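Local coordinates for protein Two-component system sensor histidine kinase (Bacteroides thetaiotaomicron, PDB 3OTT) that probably senses saccharides through this extracellular propeller and sandwich part and, as a histidine kinase, is likely to relay the signal to transcription, at residues Q111-W116 against T125-S130. Sequence-based numbering, arbitrary orientation.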
loop_
_atom_site.group_PDB
_atom_site.type_symbol
_atom_site.label_atom_id
_atom_site.label_comp_id
_atom_site.label_asym_id
_atom_site.label_seq_id
_atom_site.Cartn_x
_atom_site.Cartn_y
_atom_site.Cartn_z
ATOM N N GLN B 111 -9.316 17.507 4.005
ATOM C CA GLN B 111 -9.070 16.672 5.139
ATOM C C GLN B 111 -10.118 15.576 5.058
ATOM O O GLN B 111 -11.215 15.755 5.528
ATOM C CB GLN B 111 -9.189 17.463 6.469
ATOM C CG GLN B 111 -8.677 16.661 7.695
ATOM C CD GLN B 111 -8.971 17.324 8.993
ATOM O OE1 GLN B 111 -9.803 18.228 9.076
ATOM N NE2 GLN B 111 -8.261 16.919 10.019
ATOM N N GLY B 112 -9.792 14.452 4.399
ATOM C CA GLY B 112 -10.750 13.386 4.248
ATOM C C GLY B 112 -11.846 13.928 3.360
ATOM O O GLY B 112 -11.573 14.322 2.221
ATOM N N ASP B 113 -13.071 13.986 3.859
ATOM C CA ASP B 113 -14.177 14.463 3.021
ATOM C C ASP B 113 -14.674 15.814 3.474
ATOM O O ASP B 113 -15.809 16.142 3.301
ATOM C CB ASP B 113 -15.290 13.456 3.070
ATOM C CG ASP B 113 -16.115 13.430 1.787
ATOM O OD1 ASP B 113 -15.571 13.677 0.714
ATOM O OD2 ASP B 113 -17.313 13.133 1.873
ATOM N N THR B 114 -13.783 16.582 4.101
ATOM C CA THR B 114 -14.027 17.930 4.493
ATOM C C THR B 114 -13.020 18.853 3.793
ATOM O O THR B 114 -11.814 18.610 3.882
ATOM C CB THR B 114 -13.866 18.069 5.997
ATOM O OG1 THR B 114 -14.878 17.290 6.634
ATOM C CG2 THR B 114 -14.104 19.466 6.381
ATOM N N LEU B 115 -13.517 19.921 3.158
ATOM C CA LEU B 115 -12.667 20.933 2.526
ATOM C C LEU B 115 -12.581 22.194 3.411
ATOM O O LEU B 115 -13.603 22.821 3.708
ATOM C CB LEU B 115 -13.240 21.312 1.159
ATOM C CG LEU B 115 -12.459 22.283 0.254
ATOM C CD1 LEU B 115 -11.085 21.730 -0.174
ATOM C CD2 LEU B 115 -13.224 22.718 -0.945
ATOM N N TRP B 116 -11.352 22.533 3.822
ATOM C CA TRP B 116 -11.029 23.731 4.551
ATOM C C TRP B 116 -10.847 24.900 3.546
ATOM O O TRP B 116 -10.144 24.754 2.543
ATOM C CB TRP B 116 -9.720 23.537 5.351
ATOM C CG TRP B 116 -9.845 22.668 6.593
ATOM C CD1 TRP B 116 -9.823 21.292 6.641
ATOM C CD2 TRP B 116 -10.049 23.110 7.954
ATOM N NE1 TRP B 116 -9.986 20.859 7.935
ATOM C CE2 TRP B 116 -10.098 21.944 8.769
ATOM C CE3 TRP B 116 -10.133 24.361 8.566
ATOM C CZ2 TRP B 116 -10.270 21.997 10.175
ATOM C CZ3 TRP B 116 -10.327 24.424 9.986
ATOM C CH2 TRP B 116 -10.383 23.231 10.761
ATOM N N THR B 125 -15.063 25.462 7.087
ATOM C CA THR B 125 -15.058 24.086 6.716
ATOM C C THR B 125 -16.249 23.818 5.795
ATOM O O THR B 125 -17.324 24.450 5.916
ATOM C CB THR B 125 -15.015 23.291 8.028
ATOM O OG1 THR B 125 -13.690 22.754 8.204
ATOM C CG2 THR B 125 -15.983 22.287 8.144
ATOM N N TYR B 126 -16.043 22.910 4.839
ATOM C CA TYR B 126 -17.107 22.495 3.942
ATOM C C TYR B 126 -17.125 20.988 3.795
ATOM O O TYR B 126 -16.196 20.406 3.256
ATOM C CB TYR B 126 -16.941 23.144 2.571
ATOM C CG TYR B 126 -18.110 22.909 1.626
ATOM C CD1 TYR B 126 -19.435 23.180 2.029
ATOM C CD2 TYR B 126 -17.904 22.405 0.332
ATOM C CE1 TYR B 126 -20.530 23.005 1.156
ATOM C CE2 TYR B 126 -18.988 22.213 -0.545
ATOM C CZ TYR B 126 -20.291 22.511 -0.135
ATOM O OH TYR B 126 -21.357 22.308 -1.004
ATOM N N GLN B 127 -18.208 20.384 4.253
ATOM C CA GLN B 127 -18.315 18.974 4.377
ATOM C C GLN B 127 -18.955 18.498 3.074
ATOM O O GLN B 127 -19.997 18.936 2.724
ATOM C CB GLN B 127 -19.092 18.592 5.673
ATOM C CG GLN B 127 -18.719 17.207 6.295
ATOM C CD GLN B 127 -19.053 15.976 5.352
ATOM O OE1 GLN B 127 -20.122 15.887 4.763
ATOM N NE2 GLN B 127 -18.134 15.016 5.287
ATOM N N LEU B 128 -18.289 17.644 2.324
ATOM C CA LEU B 128 -18.671 17.463 0.907
ATOM C C LEU B 128 -19.900 16.607 0.742
ATOM O O LEU B 128 -20.570 16.715 -0.278
ATOM C CB LEU B 128 -17.523 16.882 0.097
ATOM C CG LEU B 128 -16.271 17.783 0.026
ATOM C CD1 LEU B 128 -15.113 16.990 -0.580
ATOM C CD2 LEU B 128 -16.529 19.089 -0.801
ATOM N N GLN B 129 -20.199 15.750 1.721
ATOM C CA GLN B 129 -21.422 14.974 1.645
ATOM C C GLN B 129 -22.631 15.777 2.110
ATOM O O GLN B 129 -23.636 15.875 1.406
ATOM C CB GLN B 129 -21.334 13.696 2.477
ATOM C CG GLN B 129 -22.466 12.739 2.185
ATOM C CD GLN B 129 -22.199 11.880 0.894
ATOM O OE1 GLN B 129 -21.312 12.184 0.090
ATOM N NE2 GLN B 129 -22.926 10.796 0.750
ATOM N N SER B 130 -22.557 16.340 3.332
ATOM C CA SER B 130 -23.724 17.036 3.891
ATOM C C SER B 130 -23.851 18.432 3.250
ATOM O O SER B 130 -24.873 19.053 3.339
ATOM C CB SER B 130 -23.582 17.163 5.416
ATOM O OG SER B 130 -22.397 17.922 5.758
#
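Over one face of the Trp116 indole sits Thr125 OG1, 3.6 Å above the plane and over its centre, with CD2 and CE2 as its nearest ring atoms. Gln111 lies at the ring's edge: its CB is in plane there, and Trp116 NE1 donates to Gln111 OE1 at 2.9 Å, within 5° of the ring plane, which helps to hold the ring's rotation. Tyr170 meets the indole edge-to-face, and Phe136 adds a second aromatic neighbour. An alanine at Trp116 would probably leave Gln111 OE1 without its N-H donor and open a gap where the indole had lain against Thr125 OG1. On the same sheet face Thr114 CG2, anti to its backbone N, reaches Thr125 CG2 at 3.8 Å.

Leu115 and Tyr126 form the hydrogen-bonded pair, Leu115 N to Tyr126 O and Tyr126 N to Leu115 O, both 2.7 Å, the first straighter at 170°. Past the last bridge, Leu128 N still donates to Asp113 O (3.1 Å). Beside that bond Asp113 OD1 touches Leu128 CD1 and makes a salt bridge to Arg374, and OD2 a hydrogen bond to Tyr327 OH, both of the second subunit, so this hairpin end belongs to the dimer contact. A type II' turn, Gln111 to Thr114, leads into the strand. Strands 114-119 and 122-127, whose segments here run at 159°, are the second and third of four consecutive antiparallel strands, the up-and-down meander of a beta-propeller blade.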